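Local coordinates for protein cpftsy (Physcomitrella patens, PDB 4AK9) that probably serves as the chloroplast signal recognition particle receptor, a SIMIBI-class GTPase that takes part in protein targeting during chloroplast biogenesis, at residues G209-R222 with L252-V264. Sequence-based numbering, arbitrary orientation.
Sequences GRLHTNYNLMEELR and LAQAREFNQVIGV
Val261 fits between Met218 and Leu221 where helix 215-222 crosses helix 252-261 at -56°, and the apolar part of the contact gathers round it. Its CG1 and CG2 both lie against CG of Met218, each at 3.8 Å, and CG1 also lies 3.9 Å from CD2 of Leu221. With CG anti to its backbone N (chi1 -178°), Leu221 sends that methyl on to CG2 of Ile262, 4.0 Å away, and obliquely to the Phe258 ring, Phe258 CE2 lying 4.2 Å from Leu221 CD2. The edge of the same ring meets the loop before helix 215-222, its CE1 lying 3.8 Å from Arg210 O. On the side facing the sheet, Leu221 and Ile262 rest on strand 117-123, while Phe258 packs on Val124 and strand 238-244, seating both helices on the central sheet of the GTPase domain, beside the probable P-loop.

Polar links flank this apolar patch. Arg222, extended from CG to NE, reaches across the C-terminal end of helix 252-261: NE donates to Val261 O (3.0 Å) on a lone pair, though the bond is bent (139°) and the oxygen is tilted out of the guanidinium plane; NH2 adds a weak bond to Gln260 O. With an alanine here both donors and the CG packed on Val261 CG1 go, and the last turn of helix 252-261 would probably be tied less firmly to helix 215-222. Toward the other end, a water donates to Leu211 O (2.7 Å) and weakly to Glu257 OE2. Arg210 and His212 instead turn to Asp50 and Glu53 of the second subunit.

Chemically, a cationic side chain closing on late-helix carbonyls is consistent with a favourable helix-dipole interaction, and the hydrophobic seam is pinned at one end by direct bonds and bridged by water at the other.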
ATOM      1  N   GLY A 209      23.008   1.690  -6.488  1.00 27.79           N
ATOM      2  CA  GLY A 209      22.069   1.605  -5.374  1.00 27.95           C
ATOM      3  C   GLY A 209      21.394   0.254  -5.354  1.00 28.82           C
ATOM      4  O   GLY A 209      21.291  -0.392  -6.401  1.00 29.95           O
ATOM      5  N   ARG A 210      20.986  -0.179  -4.165  1.00 27.82           N
ATOM      6  CA  ARG A 210      20.251  -1.418  -3.998  1.00 32.68           C
ATOM      7  C   ARG A 210      18.975  -1.163  -3.199  1.00 26.62           C
ATOM      8  O   ARG A 210      18.806  -0.113  -2.594  1.00 30.76           O
ATOM      9  CB  ARG A 210      21.105  -2.440  -3.244  1.00 35.65           C
ATOM     10  CG  ARG A 210      22.423  -2.781  -3.940  1.00 45.15           C
ATOM     11  CD  ARG A 210      22.275  -3.936  -4.940  1.00 43.32           C
ATOM     12  NE  ARG A 210      21.671  -5.162  -4.384  1.00 51.90           N
ATOM     13  CZ  ARG A 210      22.063  -5.809  -3.275  1.00 53.36           C
ATOM     14  NH1 ARG A 210      23.076  -5.366  -2.529  1.00 56.31           N
ATOM     15  NH2 ARG A 210      21.425  -6.922  -2.901  1.00 47.14           N
ATOM     16  N   LEU A 211      18.108  -2.159  -3.180  1.00 30.86           N
ATOM     17  CA  LEU A 211      16.868  -2.066  -2.415  1.00 29.40           C
ATOM     18  C   LEU A 211      17.144  -1.918  -0.943  1.00 30.10           C
ATOM     19  O   LEU A 211      16.488  -1.136  -0.250  1.00 42.12           O
ATOM     20  CB  LEU A 211      16.048  -3.312  -2.666  1.00 28.42           C
ATOM     21  CG  LEU A 211      14.675  -3.297  -2.002  1.00 32.76           C
ATOM     22  CD1 LEU A 211      13.907  -2.037  -2.383  1.00 31.59           C
ATOM     23  CD2 LEU A 211      13.970  -4.562  -2.480  1.00 28.52           C
ATOM     24  N   HIS A 212      18.136  -2.651  -0.451  1.00 31.81           N
ATOM     25  CA  HIS A 212      18.567  -2.487   0.934  1.00 33.00           C
ATOM     26  C   HIS A 212      20.020  -2.028   0.979  1.00 42.67           C
ATOM     27  O   HIS A 212      20.901  -2.717   0.470  1.00 42.38           O
ATOM     28  CB  HIS A 212      18.358  -3.786   1.693  1.00 38.79           C
ATOM     29  CG  HIS A 212      16.935  -4.250   1.648  1.00 34.20           C
ATOM     30  ND1 HIS A 212      15.937  -3.609   2.340  1.00 35.96           N
ATOM     31  CD2 HIS A 212      16.340  -5.243   0.941  1.00 30.19           C
ATOM     32  CE1 HIS A 212      14.779  -4.206   2.087  1.00 32.12           C
ATOM     33  NE2 HIS A 212      14.999  -5.200   1.250  1.00 34.01           N
ATOM     34  N   THR A 213      20.245  -0.856   1.575  1.00 50.43           N
ATOM     35  CA  THR A 213      21.589  -0.301   1.716  1.00 43.30           C
ATOM     36  C   THR A 213      22.393  -1.094   2.721  1.00 44.74           C
ATOM     37  O   THR A 213      21.872  -1.533   3.752  1.00 50.60           O
ATOM     38  CB  THR A 213      21.554   1.204   2.137  1.00 53.64           C
ATOM     39  OG1 THR A 213      22.884   1.754   2.139  1.00 52.59           O
ATOM     40  CG2 THR A 213      20.898   1.407   3.524  1.00 42.16           C
ATOM     41  N   ASN A 214      23.661  -1.313   2.406  1.00 45.92           N
ATOM     42  CA  ASN A 214      24.593  -1.795   3.411  1.00 45.90           C
ATOM     43  C   ASN A 214      25.642  -0.725   3.660  1.00 45.22           C
ATOM     44  O   ASN A 214      25.674   0.293   2.957  1.00 43.84           O
ATOM     45  CB  ASN A 214      25.231  -3.134   3.004  1.00 46.57           C
ATOM     46  CG  ASN A 214      25.917  -3.080   1.643  1.00 49.93           C
ATOM     47  OD1 ASN A 214      26.649  -2.137   1.325  1.00 47.71           O
ATOM     48  ND2 ASN A 214      25.686  -4.106   0.831  1.00 53.15           N
ATOM     49  N   TYR A 215      26.485  -0.962   4.660  1.00 44.00           N
ATOM     50  CA  TYR A 215      27.508  -0.017   5.054  1.00 44.34           C
ATOM     51  C   TYR A 215      28.346   0.396   3.853  1.00 42.21           C
ATOM     52  O   TYR A 215      28.592   1.587   3.646  1.00 38.98           O
ATOM     53  CB  TYR A 215      28.388  -0.644   6.133  1.00 45.63           C
ATOM     54  CG  TYR A 215      29.460   0.272   6.670  1.00 50.55           C
ATOM     55  CD1 TYR A 215      29.166   1.201   7.664  1.00 52.19           C
ATOM     56  CD2 TYR A 215      30.768   0.205   6.192  1.00 51.77           C
ATOM     57  CE1 TYR A 215      30.135   2.039   8.168  1.00 56.04           C
ATOM     58  CE2 TYR A 215      31.755   1.040   6.690  1.00 50.97           C
ATOM     59  CZ  TYR A 215      31.428   1.957   7.681  1.00 59.95           C
ATOM     60  OH  TYR A 215      32.390   2.803   8.193  1.00 71.46           O
ATOM     61  N   ASN A 216      28.768  -0.581   3.052  1.00 39.22           N
ATOM     62  CA  ASN A 216      29.671  -0.294   1.942  1.00 39.20           C
ATOM     63  C   ASN A 216      29.031   0.533   0.849  1.00 38.90           C
ATOM     64  O   ASN A 216      29.640   1.462   0.344  1.00 31.02           O
ATOM     65  CB  ASN A 216      30.244  -1.575   1.345  1.00 44.39           C
ATOM     66  CG  ASN A 216      31.234  -2.251   2.269  1.00 53.57           C
ATOM     67  OD1 ASN A 216      31.641  -1.688   3.294  1.00 50.14           O
ATOM     68  ND2 ASN A 216      31.635  -3.467   1.911  1.00 63.94           N
ATOM     69  N   LEU A 217      27.808   0.177   0.476  1.00 35.06           N
ATOM     70  CA  LEU A 217      27.090   0.914  -0.531  1.00 35.17           C
ATOM     71  C   LEU A 217      26.805   2.323  -0.034  1.00 27.59           C
ATOM     72  O   LEU A 217      26.904   3.291  -0.805  1.00 28.43           O
ATOM     73  CB  LEU A 217      25.771   0.208  -0.851  1.00 42.45           C
ATOM     74  CG  LEU A 217      25.187   0.335  -2.271  1.00 51.69           C
ATOM     75  CD1 LEU A 217      25.687   1.562  -3.060  1.00 48.55           C
ATOM     76  CD2 LEU A 217      25.431  -0.944  -3.057  1.00 51.56           C
ATOM     77  N   MET A 218      26.452   2.430   1.245  1.00 34.05           N
ATOM     78  CA  MET A 218      26.169   3.730   1.844  1.00 34.88           C
ATOM     79  C   MET A 218      27.402   4.593   1.729  1.00 32.00           C
ATOM     80  O   MET A 218      27.325   5.769   1.350  1.00 28.46           O
ATOM     81  CB  MET A 218      25.794   3.594   3.320  1.00 36.08           C
ATOM     82  CG  MET A 218      25.667   4.944   4.022  1.00 43.88           C
ATOM     83  SD  MET A 218      25.668   4.848   5.840  1.00 58.15           S
ATOM     84  CE  MET A 218      24.401   3.591   6.074  1.00 55.44           C
ATOM     85  N   GLU A 219      28.540   3.991   2.035  1.00 33.03           N
ATOM     86  CA  GLU A 219      29.767   4.741   2.049  1.00 34.70           C
ATOM     87  C   GLU A 219      30.158   5.165   0.651  1.00 29.49           C
ATOM     88  O   GLU A 219      30.671   6.269   0.453  1.00 30.50           O
ATOM     89  CB  GLU A 219      30.876   3.945   2.724  1.00 35.61           C
ATOM     90  CG  GLU A 219      32.103   4.793   3.023  1.00 44.39           C
ATOM     91  CD  GLU A 219      31.751   6.203   3.536  1.00 48.02           C
ATOM     92  OE1 GLU A 219      30.956   6.315   4.510  1.00 46.48           O
ATOM     93  OE2 GLU A 219      32.272   7.203   2.962  1.00 44.00           O
ATOM     94  N   GLU A 220      29.907   4.293  -0.327  1.00 29.13           N
ATOM     95  CA  GLU A 220      30.177   4.601  -1.718  1.00 26.91           C
ATOM     96  C   GLU A 220      29.354   5.775  -2.246  1.00 27.65           C
ATOM     97  O   GLU A 220      29.865   6.648  -2.967  1.00 23.07           O
ATOM     98  CB  GLU A 220      29.960   3.349  -2.590  1.00 33.29           C
ATOM     99  CG  GLU A 220      30.194   3.595  -4.087  1.00 39.15           C
ATOM    100  CD  GLU A 220      29.840   2.390  -4.955  1.00 49.57           C
ATOM    101  OE1 GLU A 220      30.290   1.259  -4.634  1.00 55.98           O
ATOM    102  OE2 GLU A 220      29.109   2.577  -5.960  1.00 49.13           O
ATOM    103  N   LEU A 221      28.071   5.816  -1.893  1.00 23.74           N
ATOM    104  CA  LEU A 221      27.250   6.926  -2.346  1.00 24.33           C
ATOM    105  C   LEU A 221      27.714   8.233  -1.709  1.00 21.06           C
ATOM    106  O   LEU A 221      27.769   9.277  -2.385  1.00 22.85           O
ATOM    107  CB  LEU A 221      25.770   6.654  -2.025  1.00 19.90           C
ATOM    108  CG  LEU A 221      24.713   7.677  -2.457  1.00 28.62           C
ATOM    109  CD1 LEU A 221      24.884   8.191  -3.919  1.00 28.70           C
ATOM    110  CD2 LEU A 221      23.316   7.032  -2.243  1.00 31.01           C
ATOM    111  N   ARG A 222      28.031   8.195  -0.416  1.00 23.37           N
ATOM    112  CA  ARG A 222      28.507   9.415   0.246  1.00 24.78           C
ATOM    113  C   ARG A 222      29.829   9.865  -0.368  1.00 23.27           C
ATOM    114  O   ARG A 222      30.076  11.064  -0.530  1.00 25.85           O
ATOM    115  CB  ARG A 222      28.681   9.170   1.734  1.00 20.66           C
ATOM    116  CG  ARG A 222      27.386   8.907   2.443  1.00 25.79           C
ATOM    117  CD  ARG A 222      27.554   8.937   3.937  1.00 29.63           C
ATOM    118  NE  ARG A 222      26.268   9.185   4.604  1.00 35.98           N
ATOM    119  CZ  ARG A 222      25.847   8.484   5.646  1.00 36.51           C
ATOM    120  NH1 ARG A 222      26.624   7.505   6.069  1.00 45.01           N
ATOM    121  NH2 ARG A 222      24.682   8.752   6.267  1.00 27.79           N
ATOM    122  N   LEU A 252       7.935   4.343   0.610  1.00 23.71           N
ATOM    123  CA  LEU A 252       8.365   5.191   1.722  1.00 26.00           C
ATOM    124  C   LEU A 252       9.557   4.608   2.488  1.00 24.13           C
ATOM    125  O   LEU A 252      10.389   5.375   2.972  1.00 27.89           O
ATOM    126  CB  LEU A 252       7.217   5.452   2.717  1.00 25.31           C
ATOM    127  CG  LEU A 252       6.422   6.756   2.658  1.00 30.51           C
ATOM    128  CD1 LEU A 252       6.041   7.149   1.256  1.00 32.57           C
ATOM    129  CD2 LEU A 252       5.159   6.628   3.534  1.00 35.79           C
ATOM    130  N   ALA A 253       9.650   3.279   2.578  1.00 24.82           N
ATOM    131  CA  ALA A 253      10.756   2.643   3.314  1.00 27.24           C
ATOM    132  C   ALA A 253      12.107   2.962   2.666  1.00 31.58           C
ATOM    133  O   ALA A 253      13.030   3.473   3.323  1.00 25.42           O
ATOM    134  CB  ALA A 253      10.542   1.124   3.434  1.00 30.93           C
ATOM    135  N   GLN A 254      12.213   2.722   1.364  1.00 31.60           N
ATOM    136  CA  GLN A 254      13.475   3.005   0.684  1.00 36.66           C
ATOM    137  C   GLN A 254      13.715   4.526   0.568  1.00 26.63           C
ATOM    138  O   GLN A 254      14.867   4.975   0.554  1.00 30.99           O
ATOM    139  CB  GLN A 254      13.543   2.290  -0.679  1.00 31.23           C
ATOM    140  CG  GLN A 254      12.584   2.835  -1.675  1.00 31.09           C
ATOM    141  CD  GLN A 254      12.481   1.969  -2.901  1.00 35.59           C
ATOM    142  OE1 GLN A 254      12.934   2.362  -3.973  1.00 31.87           O
ATOM    143  NE2 GLN A 254      11.872   0.778  -2.757  1.00 32.93           N
ATOM    144  N   ALA A 255      12.657   5.337   0.541  1.00 28.15           N
ATOM    145  CA  ALA A 255      12.850   6.791   0.494  1.00 22.87           C
ATOM    146  C   ALA A 255      13.460   7.346   1.783  1.00 30.01           C
ATOM    147  O   ALA A 255      14.336   8.233   1.766  1.00 23.29           O
ATOM    148  CB  ALA A 255      11.568   7.499   0.179  1.00 31.17           C
ATOM    149  N   ARG A 256      12.982   6.839   2.916  1.00 25.83           N
ATOM    150  CA  ARG A 256      13.556   7.228   4.200  1.00 25.95           C
ATOM    151  C   ARG A 256      15.019   6.808   4.296  1.00 22.46           C
ATOM    152  O   ARG A 256      15.858   7.586   4.754  1.00 24.39           O
ATOM    153  CB  ARG A 256      12.778   6.568   5.332  1.00 23.22           C
ATOM    154  CG  ARG A 256      11.387   7.142   5.464  1.00 28.88           C
ATOM    155  CD  ARG A 256      10.675   6.637   6.721  1.00 33.55           C
ATOM    156  NE  ARG A 256       9.588   7.549   7.050  1.00 42.68           N
ATOM    157  CZ  ARG A 256       8.303   7.307   6.817  1.00 43.88           C
ATOM    158  NH1 ARG A 256       7.919   6.144   6.287  1.00 45.22           N
ATOM    159  NH2 ARG A 256       7.403   8.226   7.147  1.00 38.92           N
ATOM    160  N   GLU A 257      15.311   5.593   3.849  1.00 25.99           N
ATOM    161  CA  GLU A 257      16.666   5.052   3.912  1.00 25.18           C
ATOM    162  C   GLU A 257      17.619   5.871   3.062  1.00 28.56           C
ATOM    163  O   GLU A 257      18.700   6.257   3.537  1.00 24.55           O
ATOM    164  CB  GLU A 257      16.688   3.587   3.472  1.00 32.71           C
ATOM    165  CG  GLU A 257      16.023   2.648   4.477  1.00 41.36           C
ATOM    166  CD  GLU A 257      15.773   1.238   3.922  1.00 53.82           C
ATOM    167  OE1 GLU A 257      16.669   0.711   3.209  1.00 64.31           O
ATOM    168  OE2 GLU A 257      14.691   0.661   4.218  1.00 54.77           O
ATOM    169  N   PHE A 258      17.238   6.155   1.816  1.00 24.38           N
ATOM    170  CA  PHE A 258      18.124   6.955   0.964  1.00 24.89           C
ATOM    171  C   PHE A 258      18.363   8.353   1.507  1.00 27.64           C
ATOM    172  O   PHE A 258      19.468   8.892   1.420  1.00 23.22           O
ATOM    173  CB  PHE A 258      17.632   7.002  -0.507  1.00 24.31           C
ATOM    174  CG  PHE A 258      18.146   5.876  -1.347  1.00 25.80           C
ATOM    175  CD1 PHE A 258      17.544   4.616  -1.301  1.00 23.68           C
ATOM    176  CD2 PHE A 258      19.272   6.044  -2.143  1.00 26.80           C
ATOM    177  CE1 PHE A 258      18.028   3.556  -2.056  1.00 32.42           C
ATOM    178  CE2 PHE A 258      19.762   4.979  -2.901  1.00 24.79           C
ATOM    179  CZ  PHE A 258      19.146   3.734  -2.859  1.00 28.02           C
ATOM    180  N   ASN A 259      17.343   8.969   2.095  1.00 22.97           N
ATOM    181  CA  ASN A 259      17.516  10.331   2.570  1.00 25.46           C
ATOM    182  C   ASN A 259      18.397  10.382   3.825  1.00 24.60           C
ATOM    183  O   ASN A 259      18.949  11.414   4.168  1.00 23.57           O
ATOM    184  CB  ASN A 259      16.155  10.987   2.836  1.00 26.23           C
ATOM    185  CG  ASN A 259      16.265  12.451   3.258  1.00 24.01           C
ATOM    186  OD1 ASN A 259      16.815  13.311   2.543  1.00 23.67           O
ATOM    187  ND2 ASN A 259      15.677  12.756   4.419  1.00 29.86           N
ATOM    188  N   GLN A 260      18.520   9.264   4.516  1.00 21.24           N
ATOM    189  CA  GLN A 260      19.481   9.206   5.617  1.00 24.82           C
ATOM    190  C   GLN A 260      20.915   9.126   5.089  1.00 26.27           C
ATOM    191  O   GLN A 260      21.833   9.620   5.759  1.00 26.53           O
ATOM    192  CB  GLN A 260      19.218   7.997   6.508  1.00 24.74           C
ATOM    193  CG  GLN A 260      18.188   8.264   7.602  1.00 32.54           C
ATOM    194  CD  GLN A 260      17.936   7.031   8.434  1.00 43.03           C
ATOM    195  OE1 GLN A 260      17.476   6.011   7.914  1.00 41.42           O
ATOM    196  NE2 GLN A 260      18.265   7.102   9.734  1.00 34.14           N
ATOM    197  N   VAL A 261      21.108   8.486   3.935  1.00 26.14           N
ATOM    198  CA  VAL A 261      22.436   8.413   3.295  1.00 25.24           C
ATOM    199  C   VAL A 261      22.892   9.741   2.662  1.00 28.55           C
ATOM    200  O   VAL A 261      24.040  10.184   2.879  1.00 26.62           O
ATOM    201  CB  VAL A 261      22.502   7.282   2.247  1.00 26.26           C
ATOM    202  CG1 VAL A 261      23.879   7.243   1.571  1.00 28.60           C
ATOM    203  CG2 VAL A 261      22.204   5.925   2.897  1.00 34.86           C
ATOM    204  N   ILE A 262      21.995  10.400   1.911  1.00 21.86           N
ATOM    205  CA  ILE A 262      22.328  11.582   1.133  1.00 19.43           C
ATOM    206  C   ILE A 262      21.153  12.554   1.140  1.00 19.16           C
ATOM    207  O   ILE A 262      19.991  12.136   1.199  1.00 24.58           O
ATOM    208  CB  ILE A 262      22.747  11.155  -0.347  1.00 19.19           C
ATOM    209  CG1 ILE A 262      23.226  12.359  -1.158  1.00 26.60           C
ATOM    210  CG2 ILE A 262      21.595  10.420  -1.070  1.00 21.29           C
ATOM    211  CD1 ILE A 262      23.886  11.933  -2.519  1.00 23.66           C
ATOM    212  N   GLY A 263      21.436  13.841   1.077  1.00 21.05           N
ATOM    213  CA  GLY A 263      20.390  14.852   1.116  1.00 24.50           C
ATOM    214  C   GLY A 263      19.573  14.888  -0.181  1.00 24.29           C
ATOM    215  O   GLY A 263      19.962  15.576  -1.140  1.00 22.83           O
ATOM    216  N   VAL A 264      18.421  14.214  -0.193  1.00 19.61           N
ATOM    217  CA  VAL A 264      17.546  14.155  -1.383  1.00 17.23           C
ATOM    218  C   VAL A 264      16.835  15.491  -1.541  1.00 23.20           C
ATOM    219  O   VAL A 264      16.251  16.006  -0.578  1.00 21.36           O
ATOM    220  CB  VAL A 264      16.510  13.014  -1.221  1.00 20.04           C
ATOM    221  CG1 VAL A 264      15.502  13.006  -2.399  1.00 19.21           C
ATOM    222  CG2 VAL A 264      17.209  11.667  -1.116  1.00 19.57           C
TER
HETATM  223  O   HOH W   1      14.296  -0.325   1.117  1.00 42.63           O